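Long-range contact in nitrilotriacetate monooxygenase (Burkholderia pseudomallei, PDB 3SDO), which probably acts as a flavin-dependent monooxygenase, using reduced FMN and molecular oxygen to oxidise its substrate: residues A[8-20]-A[46-60]. Sequence-based numbering, arbitrary orientation.
Sequences KHIHFGVLIQGAG and ARRAENAGIAFAFIA
F58 N donates to V14 O at 2.8 Å, nearly straight at 163° at the hydrogen. This bond pairs the parallel strands 11-15 and 56-59. The two strands and helix 39-51, between them in sequence, form a right-handed beta-alpha-beta unit of the TIM-barrel fold of luciferase-like monooxygenases. V14 also donates through its N to F56 O, and I16 N closes on F58 O at 3.0 Å. Just before the second strand, A55 N gives F12 O a more bent bond of 2.8 Å. A Schellman motif at G53 ends helix 39-51 and turns the chain toward that strand. One water joins F12 N to G53 O just ahead of the pairing.

The helix packs against the V14 side of the sheet. A chi1 of 59° turns V14 CG1 toward the helix, where it meets A49 CB at 3.7 Å. I16 CD1 reaches over A57 CB and toward A46.

The other side carries F56, L15 and F58 into the barrel interior, where F217, F237 and M395 also touch the phenylalanines. L15 CD1 lies 3.8 Å from both F58 CD2 and A60 CB. The F58 side chain is close to T98, a predicted FMN-binding residue. A second water donates to Q17 OE1 and I16 O and weakly accepts from A60 N, so it joins the two segments. The F56 ring lies flat over glycine G13 in a CH-pi contact, with G13 CA 3.5 Å from the ring centroid and 13° off its normal.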
loop_
_atom_site.group_PDB
_atom_site.type_symbol
_atom_site.label_atom_id
_atom_site.label_comp_id
_atom_site.label_asym_id
_atom_site.label_seq_id
_atom_site.Cartn_x
_atom_site.Cartn_y
_atom_site.Cartn_z
ATOM N N LYS A 8 13.135 32.846 -5.969
ATOM C CA LYS A 8 12.034 32.014 -6.377
ATOM C C LYS A 8 11.676 30.976 -5.319
ATOM O O LYS A 8 12.521 30.564 -4.524
ATOM C CB LYS A 8 12.328 31.314 -7.696
ATOM C CG LYS A 8 13.409 30.277 -7.645
ATOM C CD LYS A 8 13.644 29.745 -9.059
ATOM C CE LYS A 8 14.627 28.594 -9.097
ATOM N NZ LYS A 8 15.110 28.378 -10.504
ATOM N N HIS A 9 10.426 30.536 -5.359
ATOM C CA HIS A 9 9.965 29.452 -4.513
ATOM C C HIS A 9 10.837 28.182 -4.623
ATOM O O HIS A 9 11.071 27.649 -5.717
ATOM C CB HIS A 9 8.506 29.131 -4.825
ATOM C CG HIS A 9 7.978 27.958 -4.072
ATOM N ND1 HIS A 9 7.549 28.036 -2.762
ATOM C CD2 HIS A 9 7.818 26.667 -4.446
ATOM C CE1 HIS A 9 7.146 26.842 -2.367
ATOM N NE2 HIS A 9 7.300 25.993 -3.370
ATOM N N ILE A 10 11.301 27.713 -3.475
ATOM C CA ILE A 10 12.037 26.462 -3.376
ATOM C C ILE A 10 11.066 25.360 -2.968
ATOM O O ILE A 10 10.412 25.458 -1.924
ATOM C CB ILE A 10 13.192 26.587 -2.369
ATOM C CG1 ILE A 10 14.163 27.675 -2.851
ATOM C CG2 ILE A 10 13.888 25.211 -2.152
ATOM C CD1 ILE A 10 15.275 28.006 -1.857
ATOM N N HIS A 11 10.912 24.340 -3.822
ATOM C CA HIS A 11 10.029 23.217 -3.499
ATOM C C HIS A 11 10.668 22.327 -2.424
ATOM O O HIS A 11 11.879 22.125 -2.422
ATOM C CB HIS A 11 9.754 22.352 -4.747
ATOM C CG HIS A 11 9.167 23.100 -5.909
ATOM N ND1 HIS A 11 7.815 23.364 -6.017
ATOM C CD2 HIS A 11 9.744 23.614 -7.025
ATOM C CE1 HIS A 11 7.594 24.034 -7.139
ATOM N NE2 HIS A 11 8.744 24.190 -7.774
ATOM N N PHE A 12 9.852 21.753 -1.546
ATOM C CA PHE A 12 10.334 20.768 -0.576
ATOM C C PHE A 12 9.491 19.528 -0.552
ATOM O O PHE A 12 8.254 19.580 -0.655
ATOM C CB PHE A 12 10.334 21.353 0.827
ATOM C CG PHE A 12 11.384 22.406 1.028
ATOM C CD1 PHE A 12 12.643 22.060 1.432
ATOM C CD2 PHE A 12 11.101 23.732 0.778
ATOM C CE1 PHE A 12 13.632 23.031 1.602
ATOM C CE2 PHE A 12 12.047 24.698 0.956
ATOM C CZ PHE A 12 13.337 24.343 1.363
ATOM N N GLY A 13 10.173 18.410 -0.358
ATOM C CA GLY A 13 9.538 17.152 0.016
ATOM C C GLY A 13 10.115 16.713 1.346
ATOM O O GLY A 13 11.209 17.132 1.710
ATOM N N VAL A 14 9.412 15.844 2.062
ATOM C CA VAL A 14 9.959 15.273 3.298
ATOM C C VAL A 14 9.933 13.750 3.249
ATOM O O VAL A 14 8.880 13.121 3.021
ATOM C CB VAL A 14 9.258 15.844 4.575
ATOM C CG1 VAL A 14 7.761 15.566 4.568
ATOM C CG2 VAL A 14 9.888 15.322 5.811
ATOM N N LEU A 15 11.127 13.183 3.394
ATOM C CA LEU A 15 11.313 11.757 3.587
ATOM C C LEU A 15 10.881 11.434 5.001
ATOM O O LEU A 15 11.516 11.881 5.964
ATOM C CB LEU A 15 12.783 11.360 3.406
ATOM C CG LEU A 15 13.158 9.943 3.923
ATOM C CD1 LEU A 15 12.424 8.894 3.093
ATOM C CD2 LEU A 15 14.683 9.661 3.956
ATOM N N ILE A 16 9.817 10.658 5.163
ATOM C CA ILE A 16 9.436 10.253 6.512
ATOM C C ILE A 16 9.915 8.828 6.730
ATOM O O ILE A 16 9.208 7.866 6.434
ATOM C CB ILE A 16 7.937 10.410 6.755
ATOM C CG1 ILE A 16 7.481 11.802 6.314
ATOM C CG2 ILE A 16 7.626 10.189 8.215
ATOM C CD1 ILE A 16 6.007 12.056 6.539
ATOM N N GLN A 17 11.152 8.708 7.211
ATOM C CA GLN A 17 11.787 7.432 7.448
ATOM C C GLN A 17 11.563 7.033 8.910
ATOM O O GLN A 17 12.506 6.866 9.666
ATOM C CB GLN A 17 13.277 7.545 7.148
ATOM C CG GLN A 17 14.020 6.238 6.992
ATOM C CD GLN A 17 13.788 5.578 5.642
ATOM O OE1 GLN A 17 12.714 5.700 5.063
ATOM N NE2 GLN A 17 14.784 4.827 5.162
ATOM N N GLY A 18 10.296 6.865 9.281
ATOM C CA GLY A 18 9.932 6.535 10.641
ATOM C C GLY A 18 10.586 7.494 11.602
ATOM O O GLY A 18 10.498 8.714 11.432
ATOM N N ALA A 19 11.319 6.937 12.548
ATOM C CA ALA A 19 12.022 7.713 13.573
ATOM C C ALA A 19 12.981 8.748 13.033
ATOM O O ALA A 19 13.184 9.785 13.671
ATOM C CB ALA A 19 12.765 6.778 14.548
ATOM N N GLY A 20 13.609 8.473 11.894
ATOM C CA GLY A 20 14.544 9.419 11.313
ATOM C C GLY A 20 15.479 8.802 10.300
ATOM O O GLY A 20 15.585 7.583 10.198
ATOM N N ALA A 46 3.214 13.966 8.799
ATOM C CA ALA A 46 2.656 14.378 7.507
ATOM C C ALA A 46 1.872 15.683 7.642
ATOM O O ALA A 46 2.006 16.572 6.799
ATOM C CB ALA A 46 1.778 13.259 6.876
ATOM N N ARG A 47 1.088 15.808 8.718
ATOM C CA ARG A 47 0.295 17.031 8.958
ATOM C C ARG A 47 1.159 18.237 9.283
ATOM O O ARG A 47 0.908 19.329 8.808
ATOM C CB ARG A 47 -0.737 16.806 10.062
ATOM C CG ARG A 47 -1.894 15.945 9.577
ATOM C CD ARG A 47 -2.842 15.643 10.694
ATOM N NE ARG A 47 -4.092 15.048 10.225
ATOM C CZ ARG A 47 -4.991 14.505 11.034
ATOM N NH1 ARG A 47 -4.760 14.441 12.356
ATOM N NH2 ARG A 47 -6.129 14.041 10.540
ATOM N N ARG A 48 2.205 18.007 10.060
ATOM C CA ARG A 48 3.188 19.038 10.384
ATOM C C ARG A 48 3.805 19.594 9.107
ATOM O O ARG A 48 3.895 20.814 8.926
ATOM C CB ARG A 48 4.278 18.437 11.275
ATOM C CG ARG A 48 5.139 19.436 12.011
ATOM C CD ARG A 48 4.377 20.069 13.150
ATOM N NE ARG A 48 5.260 20.661 14.145
ATOM C CZ ARG A 48 5.691 21.920 14.144
ATOM N NH1 ARG A 48 5.329 22.781 13.204
ATOM N NH2 ARG A 48 6.467 22.324 15.124
ATOM N N ALA A 49 4.231 18.702 8.218
ATOM C CA ALA A 49 4.798 19.119 6.941
ATOM C C ALA A 49 3.763 19.840 6.059
ATOM O O ALA A 49 4.049 20.897 5.497
ATOM C CB ALA A 49 5.404 17.907 6.197
ATOM N N GLU A 50 2.566 19.271 5.969
ATOM C CA GLU A 50 1.506 19.826 5.143
ATOM C C GLU A 50 1.141 21.239 5.605
ATOM O O GLU A 50 0.945 22.147 4.793
ATOM C CB GLU A 50 0.261 18.928 5.184
ATOM C CG GLU A 50 -0.916 19.461 4.382
ATOM C CD GLU A 50 -2.091 18.492 4.358
ATOM O OE1 GLU A 50 -2.725 18.291 5.423
ATOM O OE2 GLU A 50 -2.367 17.915 3.279
ATOM N N ASN A 51 1.027 21.424 6.911
ATOM C CA ASN A 51 0.633 22.729 7.422
ATOM C C ASN A 51 1.695 23.825 7.156
ATOM O O ASN A 51 1.371 25.008 7.155
ATOM C CB ASN A 51 0.352 22.628 8.916
ATOM C CG ASN A 51 -0.934 21.889 9.223
ATOM O OD1 ASN A 51 -1.765 21.650 8.336
ATOM N ND2 ASN A 51 -1.130 21.573 10.504
ATOM N N ALA A 52 2.944 23.413 6.926
ATOM C CA ALA A 52 4.063 24.323 6.635
ATOM C C ALA A 52 4.217 24.617 5.132
ATOM O O ALA A 52 5.064 25.424 4.719
ATOM C CB ALA A 52 5.363 23.700 7.189
ATOM N N GLY A 53 3.425 23.946 4.309
ATOM C CA GLY A 53 3.521 24.115 2.865
ATOM C C GLY A 53 4.538 23.236 2.153
ATOM O O GLY A 53 4.874 23.485 0.994
ATOM N N ILE A 54 5.006 22.190 2.818
ATOM C CA ILE A 54 5.854 21.200 2.169
ATOM C C ILE A 54 5.015 20.450 1.119
ATOM O O ILE A 54 3.886 20.064 1.359
ATOM C CB ILE A 54 6.540 20.271 3.217
ATOM C CG1 ILE A 54 7.554 21.081 4.010
ATOM C CG2 ILE A 54 7.250 19.092 2.557
ATOM C CD1 ILE A 54 8.252 20.324 5.155
ATOM N N ALA A 55 5.574 20.285 -0.065
ATOM C CA ALA A 55 4.789 19.825 -1.242
ATOM C C ALA A 55 4.418 18.339 -1.207
ATOM O O ALA A 55 3.366 17.947 -1.717
ATOM C CB ALA A 55 5.571 20.093 -2.511
ATOM N N PHE A 56 5.306 17.494 -0.692
ATOM C CA PHE A 56 5.019 16.046 -0.679
ATOM C C PHE A 56 5.705 15.341 0.488
ATOM O O PHE A 56 6.724 15.813 0.991
ATOM C CB PHE A 56 5.364 15.368 -2.034
ATOM C CG PHE A 56 6.789 15.454 -2.416
ATOM C CD1 PHE A 56 7.275 16.585 -3.033
ATOM C CD2 PHE A 56 7.682 14.412 -2.133
ATOM C CE1 PHE A 56 8.623 16.679 -3.381
ATOM C CE2 PHE A 56 9.009 14.509 -2.469
ATOM C CZ PHE A 56 9.490 15.643 -3.082
ATOM N N ALA A 57 5.083 14.253 0.938
ATOM C CA ALA A 57 5.693 13.280 1.836
ATOM C C ALA A 57 6.173 12.116 0.971
ATOM O O ALA A 57 5.452 11.691 0.061
ATOM C CB ALA A 57 4.664 12.792 2.902
ATOM N N PHE A 58 7.385 11.629 1.254
ATOM C CA PHE A 58 8.022 10.545 0.523
ATOM C C PHE A 58 8.283 9.366 1.480
ATOM O O PHE A 58 8.882 9.527 2.550
ATOM C CB PHE A 58 9.318 11.036 -0.143
ATOM C CG PHE A 58 10.174 9.932 -0.741
ATOM C CD1 PHE A 58 9.614 8.942 -1.524
ATOM C CD2 PHE A 58 11.537 9.897 -0.512
ATOM C CE1 PHE A 58 10.400 7.913 -2.066
ATOM C CE2 PHE A 58 12.340 8.881 -1.049
ATOM C CZ PHE A 58 11.774 7.889 -1.819
ATOM N N ILE A 59 7.763 8.208 1.092
ATOM C CA ILE A 59 7.910 6.950 1.804
ATOM C C ILE A 59 8.819 6.080 0.962
ATOM O O ILE A 59 8.408 5.569 -0.089
ATOM C CB ILE A 59 6.554 6.259 2.028
ATOM C CG1 ILE A 59 5.616 7.177 2.816
ATOM C CG2 ILE A 59 6.720 4.932 2.807
ATOM C CD1 ILE A 59 6.176 7.605 4.198
ATOM N N ALA A 60 10.072 5.990 1.404
ATOM C CA ALA A 60 11.073 5.107 0.836
ATOM C C ALA A 60 10.727 3.675 1.232
ATOM O O ALA A 60 9.869 3.452 2.074
ATOM C CB ALA A 60 12.499 5.479 1.355
HETATM O O HOH W 1 7.169 22.850 -1.019
HETATM O O HOH W 2 10.300 6.128 4.346
#